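Local coordinates for protein oxalate oxidase 1 (Hordeum vulgare, PDB 1FI2) that oxidises oxalate with molecular oxygen to carbon dioxide and hydrogen peroxide in the plant cell wall, and also has superoxide dismutase activity, as a manganese-containing homohexamer, at residues Glu127-Pro132 against His137-Val142; Ser54-Leu59 against Gly83-His88; Asn22-Lys27 against Asn154-Gly159. All blocks are in the same frame, centred on the assembly; numbering follows the deposited sequence.

Interaction 1 of 3, residues Glu127-Pro132 against His137-Val142. With MN (manganese (II) ion), chain B.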
ATOM      1  N   GLU A 127      25.868 -14.160  10.780  1.00  4.35           N
ATOM      2  CA  GLU A 127      24.643 -14.899  10.480  1.00  4.46           C
ATOM      3  C   GLU A 127      23.433 -13.997  10.673  1.00  4.09           C
ATOM      4  O   GLU A 127      23.462 -13.084  11.503  1.00  4.04           O
ATOM      5  CB  GLU A 127      24.580 -16.160  11.337  1.00  5.23           C
ATOM      6  CG  GLU A 127      25.822 -17.039  11.183  1.00  6.72           C
ATOM      7  CD  GLU A 127      25.619 -18.407  11.807  1.00  7.58           C
ATOM      8  OE1 GLU A 127      25.177 -18.484  12.970  1.00  7.70           O
ATOM      9  OE2 GLU A 127      25.891 -19.423  11.130  1.00  9.26           O
ATOM     10  N   THR A 128      22.382 -14.229   9.894  1.00  3.71           N
ATOM     11  CA  THR A 128      21.202 -13.369   9.922  1.00  3.83           C
ATOM     12  C   THR A 128      19.908 -14.076  10.295  1.00  3.67           C
ATOM     13  O   THR A 128      19.795 -15.298  10.259  1.00  3.67           O
ATOM     14  CB  THR A 128      21.002 -12.720   8.530  1.00  3.80           C
ATOM     15  OG1 THR A 128      20.966 -13.766   7.549  1.00  4.05           O
ATOM     16  CG2 THR A 128      22.124 -11.754   8.181  1.00  4.45           C
ATOM     17  N   PHE A 129      18.909 -13.263  10.643  1.00  3.70           N
ATOM     18  CA  PHE A 129      17.592 -13.735  11.033  1.00  3.65           C
ATOM     19  C   PHE A 129      16.502 -12.773  10.560  1.00  3.99           C
ATOM     20  O   PHE A 129      16.765 -11.598  10.307  1.00  3.66           O
ATOM     21  CB  PHE A 129      17.490 -13.892  12.553  1.00  4.29           C
ATOM     22  CG  PHE A 129      17.736 -12.656  13.368  1.00  3.92           C
ATOM     23  CD1 PHE A 129      16.720 -11.756  13.639  1.00  4.05           C
ATOM     24  CD2 PHE A 129      18.996 -12.395  13.885  1.00  4.18           C
ATOM     25  CE1 PHE A 129      16.954 -10.625  14.395  1.00  4.25           C
ATOM     26  CE2 PHE A 129      19.243 -11.266  14.645  1.00  4.19           C
ATOM     27  CZ  PHE A 129      18.215 -10.378  14.895  1.00  4.17           C
ATOM     28  N   VAL A 130      15.274 -13.278  10.473  1.00  4.11           N
ATOM     29  CA  VAL A 130      14.161 -12.421  10.049  1.00  5.44           C
ATOM     30  C   VAL A 130      12.950 -12.667  10.937  1.00  4.78           C
ATOM     31  O   VAL A 130      12.609 -13.799  11.282  1.00  5.59           O
ATOM     32  CB  VAL A 130      13.874 -12.577   8.552  1.00  7.15           C
ATOM     33  CG1 VAL A 130      13.312 -13.942   8.210  1.00  8.23           C
ATOM     34  CG2 VAL A 130      12.942 -11.472   8.060  1.00  8.04           C
ATOM     35  N   ILE A 131      12.321 -11.580  11.382  1.00  4.14           N
ATOM     36  CA  ILE A 131      11.158 -11.653  12.255  1.00  3.89           C
ATOM     37  C   ILE A 131       9.938 -11.054  11.557  1.00  3.51           C
ATOM     38  O   ILE A 131       9.850  -9.833  11.425  1.00  3.04           O
ATOM     39  CB  ILE A 131      11.333 -10.796  13.531  1.00  4.12           C
ATOM     40  CG1 ILE A 131      12.705 -10.913  14.181  1.00  4.62           C
ATOM     41  CG2 ILE A 131      10.212 -11.112  14.516  1.00  3.35           C
ATOM     42  CD1 ILE A 131      13.015 -12.201  14.892  1.00  4.83           C
ATOM     43  N   PRO A 132       8.978 -11.873  11.161  1.00  3.32           N
ATOM     44  CA  PRO A 132       7.775 -11.386  10.514  1.00  4.05           C
ATOM     45  C   PRO A 132       7.029 -10.377  11.368  1.00  4.53           C
ATOM     46  O   PRO A 132       6.948 -10.431  12.588  1.00  3.81           O
ATOM     47  CB  PRO A 132       6.939 -12.629  10.243  1.00  4.16           C
ATOM     48  CG  PRO A 132       7.871 -13.780  10.358  1.00  4.27           C
ATOM     49  CD  PRO A 132       8.981 -13.349  11.284  1.00  3.68           C
ATOM     50  N   HIS A 137       8.996 -12.353  19.710  1.00  2.62           N
ATOM     51  CA  HIS A 137      10.352 -12.871  19.516  1.00  3.22           C
ATOM     52  C   HIS A 137      11.279 -12.396  20.626  1.00  3.12           C
ATOM     53  O   HIS A 137      10.927 -11.480  21.377  1.00  2.87           O
ATOM     54  CB  HIS A 137      10.884 -12.463  18.139  1.00  3.41           C
ATOM     55  CG  HIS A 137      10.947 -10.987  17.898  1.00  3.16           C
ATOM     56  ND1 HIS A 137       9.808 -10.218  17.786  1.00  3.34           N
ATOM     57  CD2 HIS A 137      11.988 -10.134  17.732  1.00  3.20           C
ATOM     58  CE1 HIS A 137      10.143  -8.969  17.571  1.00  3.15           C
ATOM     59  NE2 HIS A 137      11.464  -8.868  17.534  1.00  3.48           N
ATOM     60  N   PHE A 138      12.448 -13.012  20.748  1.00  3.26           N
ATOM     61  CA  PHE A 138      13.406 -12.641  21.783  1.00  3.52           C
ATOM     62  C   PHE A 138      14.824 -13.048  21.392  1.00  3.12           C
ATOM     63  O   PHE A 138      15.011 -13.807  20.441  1.00  2.75           O
ATOM     64  CB  PHE A 138      13.060 -13.372  23.092  1.00  3.20           C
ATOM     65  CG  PHE A 138      13.150 -14.875  23.008  1.00  3.48           C
ATOM     66  CD1 PHE A 138      14.347 -15.540  23.225  1.00  3.30           C
ATOM     67  CD2 PHE A 138      12.026 -15.629  22.715  1.00  3.48           C
ATOM     68  CE1 PHE A 138      14.424 -16.916  23.148  1.00  4.05           C
ATOM     69  CE2 PHE A 138      12.096 -17.010  22.634  1.00  3.43           C
ATOM     70  CZ  PHE A 138      13.297 -17.657  22.846  1.00  3.47           C
ATOM     71  N   GLN A 139      15.807 -12.550  22.131  1.00  3.38           N
ATOM     72  CA  GLN A 139      17.208 -12.902  21.936  1.00  4.03           C
ATOM     73  C   GLN A 139      17.817 -13.135  23.327  1.00  4.18           C
ATOM     74  O   GLN A 139      17.470 -12.433  24.273  1.00  4.32           O
ATOM     75  CB  GLN A 139      18.052 -11.895  21.174  1.00  4.68           C
ATOM     76  CG  GLN A 139      17.754 -11.749  19.689  1.00  5.53           C
ATOM     77  CD  GLN A 139      16.697 -10.688  19.441  1.00  6.27           C
ATOM     78  OE1 GLN A 139      16.609  -9.703  20.185  1.00  6.13           O
ATOM     79  NE2 GLN A 139      15.872 -10.872  18.418  1.00  6.83           N
ATOM     80  N   PHE A 140      18.689 -14.125  23.448  1.00  4.48           N
ATOM     81  CA  PHE A 140      19.323 -14.459  24.725  1.00  5.05           C
ATOM     82  C   PHE A 140      20.803 -14.748  24.504  1.00  4.54           C
ATOM     83  O   PHE A 140      21.143 -15.582  23.660  1.00  4.23           O
ATOM     84  CB  PHE A 140      18.587 -15.655  25.325  1.00  5.36           C
ATOM     85  CG  PHE A 140      19.036 -16.122  26.676  1.00  5.95           C
ATOM     86  CD1 PHE A 140      18.668 -15.442  27.821  1.00  6.65           C
ATOM     87  CD2 PHE A 140      19.771 -17.290  26.811  1.00  7.00           C
ATOM     88  CE1 PHE A 140      19.064 -15.878  29.072  1.00  6.93           C
ATOM     89  CE2 PHE A 140      20.167 -17.740  28.059  1.00  7.43           C
ATOM     90  CZ  PHE A 140      19.813 -17.031  29.190  1.00  7.26           C
ATOM     91  N   ASN A 141      21.694 -14.063  25.223  1.00  4.99           N
ATOM     92  CA  ASN A 141      23.131 -14.269  25.052  1.00  5.50           C
ATOM     93  C   ASN A 141      23.597 -15.544  25.743  1.00  6.08           C
ATOM     94  O   ASN A 141      23.704 -15.589  26.968  1.00  6.68           O
ATOM     95  CB  ASN A 141      23.900 -13.048  25.565  1.00  5.40           C
ATOM     96  CG  ASN A 141      25.393 -13.125  25.314  1.00  5.50           C
ATOM     97  OD1 ASN A 141      25.887 -14.100  24.748  1.00  6.01           O
ATOM     98  ND2 ASN A 141      26.126 -12.099  25.731  1.00  5.46           N
ATOM     99  N   VAL A 142      23.950 -16.553  24.947  1.00  6.28           N
ATOM    100  CA  VAL A 142      24.352 -17.845  25.485  1.00  7.35           C
ATOM    101  C   VAL A 142      25.865 -18.017  25.532  1.00  8.33           C
ATOM    102  O   VAL A 142      26.348 -19.069  25.958  1.00  8.40           O
ATOM    103  CB  VAL A 142      23.754 -19.025  24.689  1.00  7.21           C
ATOM    104  CG1 VAL A 142      22.234 -19.007  24.748  1.00  7.28           C
ATOM    105  CG2 VAL A 142      24.246 -19.020  23.249  1.00  7.79           C
TER
HETATM  106 MN    MN B 202      12.864  -7.133  17.678  1.00  4.51          MN
HETATM  107  O   HOH W   1      14.709  -8.369  17.906  1.00  2.39           O
HETATM  108  O   HOH W   2      14.117  -5.150  18.332  1.00  5.72           O
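Ile131 lies over one face of the His137 imidazole, its branches crossing the histidine at about a right angle. From CB outward, His137 CB meets Ile131 CD1 at 3.9 Å. With chi1 at 59°, CG sits between the backbone N and the carbonyl carbon, which swings the ring under the isoleucine. Next, His137 CG comes to 3.5 Å from Ile131 CG2, and this methyl makes a CH-pi contact 16° off the ring normal, displaced toward the ND1 side. His137 ND1 itself lies 3.4 Å from Ile131 CG2, but its polar partner is the carbonyl O of Leu135. Over the same face, nearer the other side of the ring, Ile131 CD1 lies 3.7 Å from His137 CD2. At the tip, His137 NE2 binds manganese at 2.2 Å. The bond to Leu135 and the metal thus fix the ring's rotation, while a branched aliphatic residue suits the flat face without competing for the metal.

Farther along, the bent Gln139 side chain brings NE2 to 4.2 Å from Phe129 CE1, at an oblique approach. That NE2 also donates to metal-bound water 1 at 2.8 Å, a second-shell bond likely to hold this water in place on the metal. Strands 128-131 and 137-141 belong to opposing sheets of the beta-jellyroll, between which three histidines and Glu95 hold manganese, the three-histidine, one-glutamate site of germin-type cupins.

Interaction 2 of 3, residues Ser54-Leu59 against Gly83-His88. With MN (manganese (II) ion), chain B.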
ATOM      1  N   SER A  54      20.661  -6.171  28.642  1.00  6.11           N
ATOM      2  CA  SER A  54      20.831  -5.767  27.256  1.00  6.03           C
ATOM      3  C   SER A  54      20.534  -4.274  27.142  1.00  6.27           C
ATOM      4  O   SER A  54      19.876  -3.715  28.021  1.00  7.07           O
ATOM      5  CB  SER A  54      19.928  -6.555  26.307  1.00  6.15           C
ATOM      6  OG  SER A  54      18.564  -6.228  26.527  1.00  6.22           O
ATOM      7  N   ALA A  55      21.034  -3.652  26.087  1.00  6.26           N
ATOM      8  CA  ALA A  55      20.781  -2.236  25.849  1.00  6.48           C
ATOM      9  C   ALA A  55      20.435  -2.019  24.377  1.00  6.65           C
ATOM     10  O   ALA A  55      21.145  -2.507  23.497  1.00  6.94           O
ATOM     11  CB  ALA A  55      21.987  -1.398  26.228  1.00  7.19           C
ATOM     12  N   VAL A  56      19.350  -1.299  24.140  1.00  6.89           N
ATOM     13  CA  VAL A  56      18.912  -0.990  22.787  1.00  7.41           C
ATOM     14  C   VAL A  56      19.278   0.456  22.452  1.00  7.63           C
ATOM     15  O   VAL A  56      18.881   1.373  23.172  1.00  8.27           O
ATOM     16  CB  VAL A  56      17.394  -1.158  22.602  1.00  7.54           C
ATOM     17  CG1 VAL A  56      16.991  -0.868  21.159  1.00  7.91           C
ATOM     18  CG2 VAL A  56      16.921  -2.547  23.006  1.00  8.10           C
ATOM     19  N   THR A  57      20.062   0.632  21.402  1.00  7.20           N
ATOM     20  CA  THR A  57      20.402   1.965  20.906  1.00  7.07           C
ATOM     21  C   THR A  57      19.533   2.170  19.661  1.00  7.34           C
ATOM     22  O   THR A  57      19.735   1.492  18.656  1.00  6.61           O
ATOM     23  CB  THR A  57      21.884   2.121  20.565  1.00  6.93           C
ATOM     24  OG1 THR A  57      22.681   1.882  21.738  1.00  7.12           O
ATOM     25  CG2 THR A  57      22.205   3.522  20.062  1.00  6.94           C
ATOM     26  N   GLU A  58      18.515   3.014  19.786  1.00  8.25           N
ATOM     27  CA  GLU A  58      17.551   3.189  18.709  1.00  9.12           C
ATOM     28  C   GLU A  58      18.016   4.108  17.591  1.00  7.95           C
ATOM     29  O   GLU A  58      18.669   5.126  17.811  1.00  7.65           O
ATOM     30  CB  GLU A  58      16.224   3.718  19.269  1.00 11.10           C
ATOM     31  CG  GLU A  58      15.627   2.866  20.374  1.00 13.79           C
ATOM     32  CD  GLU A  58      14.139   3.080  20.558  1.00 15.64           C
ATOM     33  OE1 GLU A  58      13.343   2.241  20.081  1.00 16.79           O
ATOM     34  OE2 GLU A  58      13.750   4.089  21.181  1.00 17.11           O
ATOM     35  N   LEU A  59      17.591   3.769  16.370  1.00  7.07           N
ATOM     36  CA  LEU A  59      17.882   4.620  15.219  1.00  6.11           C
ATOM     37  C   LEU A  59      16.642   4.720  14.333  1.00  5.65           C
ATOM     38  O   LEU A  59      16.656   4.491  13.127  1.00  4.68           O
ATOM     39  CB  LEU A  59      19.116   4.157  14.453  1.00  6.39           C
ATOM     40  CG  LEU A  59      19.856   5.230  13.655  1.00  6.56           C
ATOM     41  CD1 LEU A  59      20.308   6.384  14.539  1.00  6.71           C
ATOM     42  CD2 LEU A  59      21.059   4.637  12.931  1.00  6.18           C
ATOM     43  N   GLY A  83      22.339 -12.055  29.218  1.00  6.09           N
ATOM     44  CA  GLY A  83      21.343 -11.000  29.100  1.00  5.69           C
ATOM     45  C   GLY A  83      20.326 -11.350  28.016  1.00  6.05           C
ATOM     46  O   GLY A  83      20.600 -12.183  27.150  1.00  6.04           O
ATOM     47  N   THR A  84      19.185 -10.675  28.069  1.00  5.72           N
ATOM     48  CA  THR A  84      18.127 -10.927  27.099  1.00  5.62           C
ATOM     49  C   THR A  84      17.501  -9.650  26.564  1.00  5.61           C
ATOM     50  O   THR A  84      17.461  -8.632  27.252  1.00  5.77           O
ATOM     51  CB  THR A  84      17.043 -11.804  27.769  1.00  6.07           C
ATOM     52  OG1 THR A  84      16.025 -12.156  26.825  1.00  5.98           O
ATOM     53  CG2 THR A  84      16.384 -11.095  28.946  1.00  6.30           C
ATOM     54  N   ASN A  85      17.130  -9.658  25.293  1.00  5.13           N
ATOM     55  CA  ASN A  85      16.152  -8.709  24.731  1.00  5.62           C
ATOM     56  C   ASN A  85      14.894  -9.568  24.903  1.00  5.37           C
ATOM     57  O   ASN A  85      14.794 -10.611  24.256  1.00  6.00           O
ATOM     58  CB  ASN A  85      16.483  -8.354  23.299  1.00  5.47           C
ATOM     59  CG  ASN A  85      15.802  -7.110  22.768  1.00  5.96           C
ATOM     60  OD1 ASN A  85      15.208  -6.337  23.520  1.00  6.91           O
ATOM     61  ND2 ASN A  85      15.890  -6.903  21.459  1.00  6.06           N
ATOM     62  N   PRO A  86      14.078  -9.268  25.906  1.00  4.86           N
ATOM     63  CA  PRO A  86      12.945 -10.092  26.287  1.00  4.76           C
ATOM     64  C   PRO A  86      11.897 -10.274  25.219  1.00  4.77           C
ATOM     65  O   PRO A  86      11.872  -9.534  24.248  1.00  4.85           O
ATOM     66  CB  PRO A  86      12.378  -9.381  27.514  1.00  5.17           C
ATOM     67  CG  PRO A  86      12.829  -7.968  27.401  1.00  4.99           C
ATOM     68  CD  PRO A  86      14.177  -8.034  26.728  1.00  4.87           C
ATOM     69  N   PRO A  87      11.036 -11.275  25.335  1.00  3.78           N
ATOM     70  CA  PRO A  87       9.952 -11.487  24.384  1.00  4.20           C
ATOM     71  C   PRO A  87       9.264 -10.183  24.033  1.00  4.10           C
ATOM     72  O   PRO A  87       8.637  -9.603  24.913  1.00  4.97           O
ATOM     73  CB  PRO A  87       9.015 -12.423  25.143  1.00  3.78           C
ATOM     74  CG  PRO A  87       9.951 -13.238  25.979  1.00  3.90           C
ATOM     75  CD  PRO A  87      10.979 -12.236  26.465  1.00  3.92           C
ATOM     76  N   HIS A  88       9.312  -9.711  22.802  1.00  4.65           N
ATOM     77  CA  HIS A  88       8.695  -8.445  22.415  1.00  4.55           C
ATOM     78  C   HIS A  88       8.079  -8.512  21.028  1.00  4.47           C
ATOM     79  O   HIS A  88       8.185  -9.521  20.330  1.00  3.33           O
ATOM     80  CB  HIS A  88       9.717  -7.304  22.493  1.00  4.57           C
ATOM     81  CG  HIS A  88      10.851  -7.447  21.526  1.00  4.69           C
ATOM     82  ND1 HIS A  88      11.928  -8.271  21.767  1.00  4.42           N
ATOM     83  CD2 HIS A  88      11.067  -6.873  20.314  1.00  4.71           C
ATOM     84  CE1 HIS A  88      12.767  -8.199  20.744  1.00  4.87           C
ATOM     85  NE2 HIS A  88      12.268  -7.359  19.859  1.00  4.71           N
TER
HETATM   86 MN    MN B 202      12.864  -7.133  17.678  1.00  4.51          MN
HETATM   87  O   HOH W   3      16.159  -4.967  25.845  1.00 13.30           O
HETATM   88  O   HOH W   2      14.117  -5.150  18.332  1.00  5.72           O
HETATM   89  O   HOH W   1      14.709  -8.369  17.906  1.00  2.39           O
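Ser54 and Thr84 join the two sheets of the cupin beta-jellyroll, where strands 54-59 and 84-86 run at 67° to each other. The direct hydrogen bond goes from Ser54 OG to Thr84 O over 2.7 Å, reaching the carbonyl from above its plane, 44° out of it. OG lies between the backbone N and the carbonyl carbon (chi1 68°), which aims the hydroxyl at the Thr84 carbonyl.

A water mediates a second link: water 3 donates to Ser54 OG at 2.8 Å and to Asn85 OD1 at 2.9 Å, so the serine oxygen both gives and accepts. With an alanine here, Thr84 O would probably lose its hydroxyl donor from this strand and water 3 its serine acceptor. Asn85, an oxalate-binding residue, has its amide held at the other end too, since ND2 donates to Gln139 OE1; a carboxamide suits this double role.

Van der Waals contact is slight: the Val56 CG2 methyl lies 4.2 Å from the carboxamide oxygen Asn85 OD1, the side chains crossing at about a right angle.

Past the corner at Pro87, His88 NE2 coordinates manganese at 2.3 Å, while His88 ND1 donates to Pro86 O at 2.8 Å, the acceptor in the ring plane.

Interaction 3 of 3, residues Asn22-Lys27 against Asn154-Gly159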
ATOM      1  N   ASN A  22       0.232  12.083  10.447  1.00  3.04           N
ATOM      2  CA  ASN A  22       0.712  10.692  10.400  1.00  2.78           C
ATOM      3  C   ASN A  22       2.203  10.759  10.056  1.00  3.01           C
ATOM      4  O   ASN A  22       2.564  11.327   9.023  1.00  2.81           O
ATOM      5  CB  ASN A  22      -0.064   9.892   9.377  1.00  3.03           C
ATOM      6  CG  ASN A  22       0.162   8.398   9.430  1.00  2.31           C
ATOM      7  OD1 ASN A  22       0.364   7.836  10.505  1.00  2.26           O
ATOM      8  ND2 ASN A  22       0.067   7.756   8.272  1.00  2.29           N
ATOM      9  N   GLY A  23       3.034  10.209  10.932  1.00  2.97           N
ATOM     10  CA  GLY A  23       4.483  10.318  10.723  1.00  3.19           C
ATOM     11  C   GLY A  23       4.908  11.689  11.244  1.00  3.14           C
ATOM     12  O   GLY A  23       4.693  12.027  12.414  1.00  3.09           O
ATOM     13  N   HIS A  24       5.630  12.460  10.440  1.00  3.08           N
ATOM     14  CA  HIS A  24       6.147  13.767  10.791  1.00  3.68           C
ATOM     15  C   HIS A  24       6.110  14.743   9.613  1.00  3.62           C
ATOM     16  O   HIS A  24       6.352  14.389   8.461  1.00  3.13           O
ATOM     17  CB  HIS A  24       7.622  13.698  11.234  1.00  3.38           C
ATOM     18  CG  HIS A  24       7.853  12.934  12.501  1.00  3.16           C
ATOM     19  ND1 HIS A  24       7.585  13.447  13.748  1.00  3.82           N
ATOM     20  CD2 HIS A  24       8.214  11.640  12.689  1.00  3.42           C
ATOM     21  CE1 HIS A  24       7.822  12.521  14.660  1.00  3.41           C
ATOM     22  NE2 HIS A  24       8.181  11.408  14.042  1.00  3.24           N
ATOM     23  N   THR A  25       5.867  16.011   9.935  1.00  4.25           N
ATOM     24  CA  THR A  25       6.070  17.094   8.980  1.00  4.88           C
ATOM     25  C   THR A  25       7.574  17.175   8.708  1.00  4.64           C
ATOM     26  O   THR A  25       8.363  16.626   9.476  1.00  4.45           O
ATOM     27  CB  THR A  25       5.564  18.442   9.508  1.00  5.49           C
ATOM     28  OG1 THR A  25       6.168  18.704  10.782  1.00  8.07           O
ATOM     29  CG2 THR A  25       4.054  18.399   9.665  1.00  6.67           C
ATOM     30  N   CYS A  26       7.945  17.832   7.615  1.00  4.01           N
ATOM     31  CA  CYS A  26       9.347  17.908   7.249  1.00  4.01           C
ATOM     32  C   CYS A  26       9.961  19.298   7.300  1.00  4.09           C
ATOM     33  O   CYS A  26       9.284  20.304   7.119  1.00  4.94           O
ATOM     34  CB  CYS A  26       9.503  17.391   5.802  1.00  3.69           C
ATOM     35  SG  CYS A  26       8.551  15.901   5.470  1.00  3.17           S
ATOM     36  N   LYS A  27      11.276  19.327   7.512  1.00  4.25           N
ATOM     37  CA  LYS A  27      11.993  20.601   7.491  1.00  4.87           C
ATOM     38  C   LYS A  27      11.981  21.076   6.038  1.00  4.79           C
ATOM     39  O   LYS A  27      12.100  20.261   5.120  1.00  4.85           O
ATOM     40  CB  LYS A  27      13.457  20.406   7.885  1.00  5.72           C
ATOM     41  CG  LYS A  27      13.747  19.997   9.311  1.00  7.08           C
ATOM     42  CD  LYS A  27      13.393  21.064  10.326  1.00  8.20           C
ATOM     43  CE  LYS A  27      14.187  22.347  10.148  1.00  8.89           C
ATOM     44  NZ  LYS A  27      13.788  23.376  11.151  1.00 10.22           N
ATOM     45  N   ASN A 154      11.303  -2.411   8.355  1.00  3.70           N
ATOM     46  CA  ASN A 154      10.629  -1.868   7.174  1.00  4.03           C
ATOM     47  C   ASN A 154       9.590  -0.821   7.560  1.00  3.25           C
ATOM     48  O   ASN A 154       8.526  -0.697   6.973  1.00  3.49           O
ATOM     49  CB  ASN A 154      10.066  -2.970   6.313  1.00  4.93           C
ATOM     50  CG  ASN A 154       8.908  -3.807   6.750  1.00  3.86           C
ATOM     51  OD1 ASN A 154       8.730  -4.091   7.920  1.00  5.67           O
ATOM     52  ND2 ASN A 154       8.127  -4.209   5.743  1.00  4.25           N
ATOM     53  N   SER A 155       9.982   0.009   8.511  1.00  2.90           N
ATOM     54  CA  SER A 155       9.218   1.130   8.997  1.00  2.99           C
ATOM     55  C   SER A 155      10.185   2.147   9.607  1.00  2.72           C
ATOM     56  O   SER A 155      11.226   1.782  10.155  1.00  2.44           O
ATOM     57  CB  SER A 155       8.189   0.736  10.062  1.00  2.76           C
ATOM     58  OG  SER A 155       7.526   1.910  10.526  1.00  2.57           O
ATOM     59  N   GLN A 156       9.812   3.419   9.537  1.00  2.82           N
ATOM     60  CA  GLN A 156      10.588   4.487  10.157  1.00  2.82           C
ATOM     61  C   GLN A 156      10.337   4.509  11.666  1.00  3.45           C
ATOM     62  O   GLN A 156      11.069   5.138  12.428  1.00  2.77           O
ATOM     63  CB  GLN A 156      10.220   5.850   9.560  1.00  2.90           C
ATOM     64  CG  GLN A 156       8.806   6.312   9.884  1.00  2.34           C
ATOM     65  CD  GLN A 156       8.466   7.648   9.254  1.00  2.46           C
ATOM     66  OE1 GLN A 156       8.681   7.828   8.059  1.00  2.66           O
ATOM     67  NE2 GLN A 156       7.924   8.572  10.040  1.00  2.65           N
ATOM     68  N   ASN A 157       9.267   3.859  12.101  1.00  2.87           N
ATOM     69  CA  ASN A 157       8.875   3.798  13.504  1.00  3.31           C
ATOM     70  C   ASN A 157       8.155   2.484  13.767  1.00  3.36           C
ATOM     71  O   ASN A 157       6.928   2.414  13.863  1.00  3.06           O
ATOM     72  CB  ASN A 157       7.975   5.001  13.806  1.00  4.13           C
ATOM     73  CG  ASN A 157       7.660   5.186  15.270  1.00  4.74           C
ATOM     74  OD1 ASN A 157       6.581   5.655  15.652  1.00  5.55           O
ATOM     75  ND2 ASN A 157       8.623   4.829  16.107  1.00  5.14           N
ATOM     76  N   PRO A 158       8.909   1.389  13.883  1.00  3.40           N
ATOM     77  CA  PRO A 158       8.351   0.074  14.100  1.00  3.37           C
ATOM     78  C   PRO A 158       7.511  -0.068  15.358  1.00  3.66           C
ATOM     79  O   PRO A 158       6.515  -0.799  15.357  1.00  3.19           O
ATOM     80  CB  PRO A 158       9.552  -0.868  14.135  1.00  3.94           C
ATOM     81  CG  PRO A 158      10.757  -0.015  14.268  1.00  4.85           C
ATOM     82  CD  PRO A 158      10.389   1.357  13.777  1.00  3.88           C
ATOM     83  N   GLY A 159       7.939   0.596  16.422  1.00  3.26           N
ATOM     84  CA  GLY A 159       7.288   0.525  17.722  1.00  3.03           C
ATOM     85  C   GLY A 159       7.803  -0.712  18.462  1.00  3.03           C
ATOM     86  O   GLY A 159       8.306  -1.630  17.819  1.00  3.06           O
TER
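Gln156 ends at a loop wall made by Gly23 and His24. Its NE2 lies 3.9 Å from Gly23 CA and 4.1 Å from His24 CD2, so the amide nitrogen comes to the edge of the imidazole near its plane, with ring and amide planes only 10° apart. The long side chain suits the gap between the two loops: beyond CG it runs straight (chi2 -179°), carrying the amide out from its own backbone. Glycine suits the other side, because its positive phi favours that residue and a beta carbon there would stand about 3.5 Å from Gln156 NE2.

Hydrogen bonds hold the amide from both ends. Gln156 NE2 pairs with Asn68 OD1 and Gln156 OE1 with the backbone N of Thr69; Asn68 ND2 in turn bonds His24 O, so one asparagine bridges the two loops. The join brings the N-terminal extension against the jellyroll, at the loop leading from strand 147-153 to strand 161-162.

Behind Gln156 lies an ST turn: Asn157 N donates to Ser155 OG at 3.1 Å, with an N-H...O angle of 161°. The carboxylate of Asp2 reaches both Ser155 OG and Gln156 N. On the extension, Cys26 is tied to Cys10 by a disulfide, and Asn22 and Gly23 bond Gln7 of a neighbouring subunit, whose Leu6 packs on Gln156.

Overall arrangement
Interactions 1 and 2 lie in the core of the jellyroll and meet directly: strands 137-141 and 84-89 are neighbours in one sheet, joined by probable backbone hydrogen bonds, and both contacts share the manganese and its two waters. Each sets a strand of that sheet against an outermost strand, within this chain, of the other sheet, 128-131 in one case and 54-59 in the other. Their chemistry differs: aliphatic-on-ring packing dominates interaction 1, a hydroxyl-and-water bridge interaction 2. Interaction 3 is only partly buried, its centre more than 20 Å from the other two centres; both are nested within the loop it closes. There, irregular segments meet lightly through an amide near a subunit interface.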